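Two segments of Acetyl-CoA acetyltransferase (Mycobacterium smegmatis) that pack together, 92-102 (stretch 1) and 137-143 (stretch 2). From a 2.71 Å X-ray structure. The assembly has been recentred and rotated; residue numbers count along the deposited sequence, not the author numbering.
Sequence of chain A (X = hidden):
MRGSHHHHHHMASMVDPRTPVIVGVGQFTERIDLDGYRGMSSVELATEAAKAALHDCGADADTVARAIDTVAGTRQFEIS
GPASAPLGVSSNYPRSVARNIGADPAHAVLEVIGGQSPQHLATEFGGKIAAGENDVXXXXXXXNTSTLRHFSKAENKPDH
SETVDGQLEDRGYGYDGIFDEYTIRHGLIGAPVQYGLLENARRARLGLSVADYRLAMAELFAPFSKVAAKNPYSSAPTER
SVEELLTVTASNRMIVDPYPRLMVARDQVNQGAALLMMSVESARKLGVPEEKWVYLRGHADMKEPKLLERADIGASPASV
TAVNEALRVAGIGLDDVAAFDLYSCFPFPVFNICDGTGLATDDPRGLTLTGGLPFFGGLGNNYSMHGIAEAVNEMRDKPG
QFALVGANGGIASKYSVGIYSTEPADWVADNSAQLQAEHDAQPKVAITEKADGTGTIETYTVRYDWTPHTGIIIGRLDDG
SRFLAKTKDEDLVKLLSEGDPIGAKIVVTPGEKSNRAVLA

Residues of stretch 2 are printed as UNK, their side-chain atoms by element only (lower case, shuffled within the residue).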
ATOM      1  N   ASN A  92     -25.916   0.775  -4.788  1.00 46.86           N
ATOM      2  CA  ASN A  92     -25.324   1.209  -3.569  1.00 44.76           C
ATOM      3  C   ASN A  92     -24.664  -0.007  -2.926  1.00 43.50           C
ATOM      4  O   ASN A  92     -25.293  -0.837  -2.360  1.00 42.88           O
ATOM      5  CB  ASN A  92     -26.384   1.819  -2.672  1.00 44.50           C
ATOM      6  CG  ASN A  92     -25.820   2.739  -1.637  1.00 42.17           C
ATOM      7  OD1 ASN A  92     -24.795   2.502  -1.075  1.00 37.72           O
ATOM      8  ND2 ASN A  92     -26.517   3.782  -1.382  1.00 41.24           N
ATOM      9  N   TYR A  93     -23.366  -0.111  -3.044  1.00 41.49           N
ATOM     10  CA  TYR A  93     -22.703  -1.284  -2.565  1.00 39.87           C
ATOM     11  C   TYR A  93     -22.557  -1.368  -1.052  1.00 37.85           C
ATOM     12  O   TYR A  93     -22.771  -2.414  -0.510  1.00 36.75           O
ATOM     13  CB  TYR A  93     -21.418  -1.488  -3.357  1.00 40.54           C
ATOM     14  CG  TYR A  93     -20.200  -1.875  -2.594  1.00 42.47           C
ATOM     15  CD1 TYR A  93     -20.006  -3.169  -2.181  1.00 44.84           C
ATOM     16  CD2 TYR A  93     -19.227  -0.966  -2.306  1.00 45.27           C
ATOM     17  CE1 TYR A  93     -18.926  -3.519  -1.500  1.00 46.60           C
ATOM     18  CE2 TYR A  93     -18.136  -1.332  -1.610  1.00 47.90           C
ATOM     19  CZ  TYR A  93     -17.994  -2.598  -1.228  1.00 48.61           C
ATOM     20  OH  TYR A  93     -16.883  -2.938  -0.567  1.00 50.20           O
ATOM     21  N   PRO A  94     -22.266  -0.260  -0.371  1.00 36.17           N
ATOM     22  CA  PRO A  94     -22.284  -0.259   1.075  1.00 35.33           C
ATOM     23  C   PRO A  94     -23.627  -0.536   1.744  1.00 34.57           C
ATOM     24  O   PRO A  94     -23.645  -1.313   2.669  1.00 34.70           O
ATOM     25  CB  PRO A  94     -21.772   1.130   1.416  1.00 34.85           C
ATOM     26  CG  PRO A  94     -21.007   1.485   0.303  1.00 35.01           C
ATOM     27  CD  PRO A  94     -21.746   1.023  -0.857  1.00 35.69           C
ATOM     28  N   ARG A  95     -24.727   0.079   1.299  1.00 34.41           N
ATOM     29  CA  ARG A  95     -26.099  -0.298   1.767  1.00 34.09           C
ATOM     30  C   ARG A  95     -26.594  -1.719   1.447  1.00 33.89           C
ATOM     31  O   ARG A  95     -27.347  -2.270   2.223  1.00 33.95           O
ATOM     32  CB  ARG A  95     -27.170   0.716   1.345  1.00 33.90           C
ATOM     33  CG  ARG A  95     -27.243   1.834   2.294  1.00 32.39           C
ATOM     34  CD  ARG A  95     -28.306   2.828   2.016  1.00 28.60           C
ATOM     35  NE  ARG A  95     -27.906   4.015   2.747  1.00 27.42           N
ATOM     36  CZ  ARG A  95     -28.003   4.160   4.076  1.00 25.90           C
ATOM     37  NH1 ARG A  95     -28.514   3.186   4.858  1.00 23.64           N
ATOM     38  NH2 ARG A  95     -27.543   5.288   4.618  1.00 21.95           N
ATOM     39  N   SER A  96     -26.188  -2.298   0.322  1.00 33.53           N
ATOM     40  CA  SER A  96     -26.566  -3.659   0.035  1.00 34.03           C
ATOM     41  C   SER A  96     -25.940  -4.602   1.064  1.00 34.58           C
ATOM     42  O   SER A  96     -26.539  -5.616   1.401  1.00 35.11           O
ATOM     43  CB  SER A  96     -26.124  -4.118  -1.368  1.00 34.23           C
ATOM     44  OG  SER A  96     -26.346  -3.211  -2.412  1.00 33.12           O
ATOM     45  N   VAL A  97     -24.719  -4.273   1.510  1.00 34.81           N
ATOM     46  CA  VAL A  97     -23.948  -5.066   2.445  1.00 34.62           C
ATOM     47  C   VAL A  97     -24.623  -4.940   3.769  1.00 34.59           C
ATOM     48  O   VAL A  97     -24.783  -5.925   4.481  1.00 34.06           O
ATOM     49  CB  VAL A  97     -22.406  -4.658   2.498  1.00 35.05           C
ATOM     50  CG1 VAL A  97     -21.696  -5.258   3.727  1.00 33.63           C
ATOM     51  CG2 VAL A  97     -21.675  -5.102   1.226  1.00 33.82           C
ATOM     52  N   ALA A  98     -25.078  -3.736   4.060  1.00 34.98           N
ATOM     53  CA  ALA A  98     -25.801  -3.452   5.293  1.00 35.65           C
ATOM     54  C   ALA A  98     -27.106  -4.253   5.411  1.00 36.37           C
ATOM     55  O   ALA A  98     -27.406  -4.759   6.474  1.00 35.89           O
ATOM     56  CB  ALA A  98     -26.078  -1.991   5.384  1.00 35.48           C
ATOM     57  N   ARG A  99     -27.851  -4.380   4.304  1.00 37.35           N
ATOM     58  CA  ARG A  99     -29.186  -4.965   4.281  1.00 38.73           C
ATOM     59  C   ARG A  99     -29.003  -6.438   4.542  1.00 38.17           C
ATOM     60  O   ARG A  99     -29.696  -7.058   5.376  1.00 37.50           O
ATOM     61  CB  ARG A  99     -29.892  -4.695   2.925  1.00 40.24           C
ATOM     62  CG  ARG A  99     -31.495  -4.662   2.913  1.00 45.55           C
ATOM     63  CD  ARG A  99     -32.073  -3.651   1.820  1.00 55.82           C
ATOM     64  NE  ARG A  99     -31.585  -3.993   0.465  1.00 61.63           N
ATOM     65  CZ  ARG A  99     -30.862  -3.230  -0.371  1.00 62.07           C
ATOM     66  NH1 ARG A  99     -30.510  -1.971  -0.091  1.00 61.08           N
ATOM     67  NH2 ARG A  99     -30.498  -3.766  -1.526  1.00 60.81           N
ATOM     68  N   ASN A 100     -28.020  -6.978   3.858  1.00 38.39           N
ATOM     69  CA  ASN A 100     -27.649  -8.366   4.016  1.00 39.16           C
ATOM     70  C   ASN A 100     -27.262  -8.884   5.413  1.00 38.95           C
ATOM     71  O   ASN A 100     -27.445 -10.066   5.712  1.00 38.42           O
ATOM     72  CB  ASN A 100     -26.496  -8.666   3.088  1.00 39.64           C
ATOM     73  CG  ASN A 100     -26.926  -8.866   1.670  1.00 40.56           C
ATOM     74  OD1 ASN A 100     -28.103  -8.998   1.363  1.00 41.13           O
ATOM     75  ND2 ASN A 100     -25.969  -8.886   0.793  1.00 39.97           N
ATOM     76  N   ILE A 101     -26.711  -7.995   6.244  1.00 39.15           N
ATOM     77  CA  ILE A 101     -26.313  -8.309   7.614  1.00 38.53           C
ATOM     78  C   ILE A 101     -27.330  -7.851   8.674  1.00 38.47           C
ATOM     79  O   ILE A 101     -27.140  -8.104   9.842  1.00 38.32           O
ATOM     80  CB  ILE A 101     -24.892  -7.750   7.925  1.00 38.33           C
ATOM     81  CG1 ILE A 101     -24.889  -6.229   7.894  1.00 37.88           C
ATOM     82  CG2 ILE A 101     -23.865  -8.304   6.970  1.00 37.15           C
ATOM     83  CD1 ILE A 101     -23.803  -5.620   8.638  1.00 36.75           C
ATOM     84  N   GLY A 102     -28.391  -7.168   8.273  1.00 38.92           N
ATOM     85  CA  GLY A 102     -29.434  -6.740   9.205  1.00 39.78           C
ATOM     86  C   GLY A 102     -29.214  -5.375   9.812  1.00 40.22           C
ATOM     87  O   GLY A 102     -29.707  -5.095  10.873  1.00 40.06           O
ATOM     88  N   UNK A 137     -19.260   1.703  13.811  1.00 37.06           N
ATOM     89  CA  UNK A 137     -18.942   1.805  12.420  1.00 35.65           C
ATOM     90  C   UNK A 137     -18.498   0.453  11.889  1.00 34.00           C
ATOM     91  O   UNK A 137     -17.796  -0.272  12.542  1.00 33.22           O
ATOM     92  c   UNK A 137     -17.817   2.858  12.206  1.00 36.16           C
ATOM     93  c   UNK A 137     -18.248   4.220  12.731  1.00 35.32           C
ATOM     94  c   UNK A 137     -17.362   2.943  10.718  1.00 36.30           C
ATOM     95  N   UNK A 138     -18.932   0.129  10.686  1.00 32.53           N
ATOM     96  CA  UNK A 138     -18.468  -1.050   9.957  1.00 30.92           C
ATOM     97  C   UNK A 138     -17.754  -0.660   8.667  1.00 30.06           C
ATOM     98  O   UNK A 138     -18.280   0.050   7.849  1.00 29.14           O
ATOM     99  c   UNK A 138     -18.287  -4.156   9.942  1.00 29.95           C
ATOM    100  c   UNK A 138     -20.403  -4.214   8.622  1.00 26.65           C
ATOM    101  c   UNK A 138     -19.222  -3.368   9.003  1.00 30.28           C
ATOM    102  c   UNK A 138     -19.623  -2.032   9.648  1.00 30.91           C
ATOM    103  N   UNK A 139     -16.533  -1.144   8.514  1.00 29.64           N
ATOM    104  CA  UNK A 139     -15.734  -0.943   7.333  1.00 29.52           C
ATOM    105  C   UNK A 139     -15.581  -2.273   6.574  1.00 28.54           C
ATOM    106  O   UNK A 139     -15.490  -3.327   7.185  1.00 28.22           O
ATOM    107  c   UNK A 139     -13.326  -0.406   6.696  1.00 31.05           C
ATOM    108  c   UNK A 139     -14.396  -0.372   7.785  1.00 30.28           C
ATOM    109  c   UNK A 139     -13.431   1.558   9.122  1.00 34.69           C
ATOM    110  c   UNK A 139     -14.580   1.069   8.243  1.00 31.78           C
ATOM    111  N   UNK A 140     -15.599  -2.248   5.253  1.00 27.49           N
ATOM    112  CA  UNK A 140     -15.478  -3.493   4.518  1.00 27.40           C
ATOM    113  C   UNK A 140     -14.988  -3.229   3.107  1.00 27.66           C
ATOM    114  O   UNK A 140     -14.993  -2.094   2.640  1.00 26.20           O
ATOM    115  c   UNK A 140     -18.004  -3.486   4.190  1.00 29.03           C
ATOM    116  c   UNK A 140     -19.350  -2.267   2.591  1.00 29.33           C
ATOM    117  c   UNK A 140     -18.876  -3.101   5.199  1.00 30.57           C
ATOM    118  c   UNK A 140     -20.010  -2.279   4.900  1.00 32.74           C
ATOM    119  c   UNK A 140     -16.792  -4.305   4.514  1.00 27.94           C
ATOM    120  c   UNK A 140     -18.247  -3.052   2.895  1.00 27.46           C
ATOM    121  c   UNK A 140     -20.229  -1.880   3.585  1.00 32.07           C
ATOM    122  N   UNK A 141     -14.522  -4.279   2.436  1.00 28.12           N
ATOM    123  CA  UNK A 141     -14.095  -4.164   1.059  1.00 30.03           C
ATOM    124  C   UNK A 141     -14.014  -5.546   0.480  1.00 31.72           C
ATOM    125  O   UNK A 141     -14.069  -6.477   1.227  1.00 31.77           O
ATOM    126  N   UNK A 142     -13.864  -5.686  -0.832  1.00 34.18           N
ATOM    127  CA  UNK A 142     -13.843  -7.002  -1.497  1.00 36.90           C
ATOM    128  C   UNK A 142     -13.379  -6.915  -2.934  1.00 39.55           C
ATOM    129  O   UNK A 142     -13.315  -5.841  -3.515  1.00 39.77           O
ATOM    130  c   UNK A 142     -15.211  -7.717  -1.452  1.00 36.33           C
ATOM    131  o   UNK A 142     -16.250  -6.916  -1.975  1.00 35.30           O
ATOM    132  N   UNK A 143     -13.030  -8.057  -3.514  1.00 43.13           N
ATOM    133  CA  UNK A 143     -12.731  -8.126  -4.928  1.00 46.07           C
ATOM    134  C   UNK A 143     -13.096  -9.453  -5.513  1.00 47.65           C
ATOM    135  O   UNK A 143     -13.147 -10.449  -4.821  1.00 47.21           O
ATOM    136  c   UNK A 143      -8.908  -7.442  -4.480  1.00 56.35           C
ATOM    137  o   UNK A 143      -8.330  -7.885  -5.520  1.00 57.16           O
ATOM    138  c   UNK A 143     -10.288  -8.071  -4.161  1.00 50.71           C
ATOM    139  o   UNK A 143      -8.433  -6.513  -3.717  1.00 56.49           O
ATOM    140  c   UNK A 143     -11.295  -7.781  -5.237  1.00 46.24           C
TER

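The first stretch is a helix from Tyr93, capped by Asn92, whose OD1 accepts a weak bond from Arg95 N; the second is an extended strand. Their N-to-C directions differ by 110°, with the axes 10.2 Å apart at closest approach.

Position 137 carries three carbons, the first bearing the other two. This fork at CB, with no heteroatom, spells valine. Val137 is out of reach of the helix stretch and is buried by other parts of the protein.

Position 138 has four carbons, forked at the second, one step later than in its predecessor. It points toward the helix, and one of its terminal carbons lies 3.7 Å from Ile101 CD1. Four carbons with a fork at the second make leucine. Leu138 has chi1 t and chi2 p, and its CD2 is the methyl that meets Ile101.

Position 139 also has four carbons, but the fork comes at the first and one arm is two carbons long: isoleucine. Strand alternation carries Ile139 out of reach of the helix, and this contact puts no visible constraint on its side chain.

At position 140 one carbon leads to a ring of six carbons, with no oxygen attached. The ring projects toward the helix and touches Tyr93, Pro94 and Val97. A benzyl group without a hydroxyl is phenylalanine. Phe140 adopts chi1 p, which places its ring against the first turn and a half of the helix. Val97 CG1 sits over one face, 3.6 Å from the Phe140 ring centroid and only 13° off the normal, a CH-pi contact. The edge of Phe140 is directed at the Tyr93 ring face in an offset edge-to-face pair, with centroids 5.8 Å apart and planes at 87°. Pro94 CB comes to 4.0 Å from Phe140 CZ.

Position 141 has no side-chain atoms, so it is glycine. Its backbone is itself a contact surface: Tyr93 OH lies 3.5 Å from Gly141 CA. An ideal CB on Gly141 would point away from the helix, so this contact alone does not demand glycine.

Position 142 has one carbon followed by one oxygen and points toward the helix; its side-chain oxygen comes to 4.3 Å from Tyr93 OH. That is serine. The separation of Ser142 OG from the tyrosine hydroxyl is too long for a hydrogen bond; both hydroxyls find partners elsewhere in the structure.

Position 143 has three carbons, the third carrying two oxygens, a carboxylate at the end of a two-methylene arm: glutamate. Glu143 is buried, yet its side chain does not reach the helix stretch.

The contact works by shape and apolar packing, with no hydrogen bond across it. Leu138, Phe140 and Ser142 point at the helix, and Phe140 has the largest covered area. Tyr93, Pro94, Val97 and Ile101 supply the opposing surface, with Val97 on the Phe140 face, Tyr93 OH at its edge and Ile101 packing against Leu138 farther along.

Stretch 2, residues 137-143: VLIFGSE
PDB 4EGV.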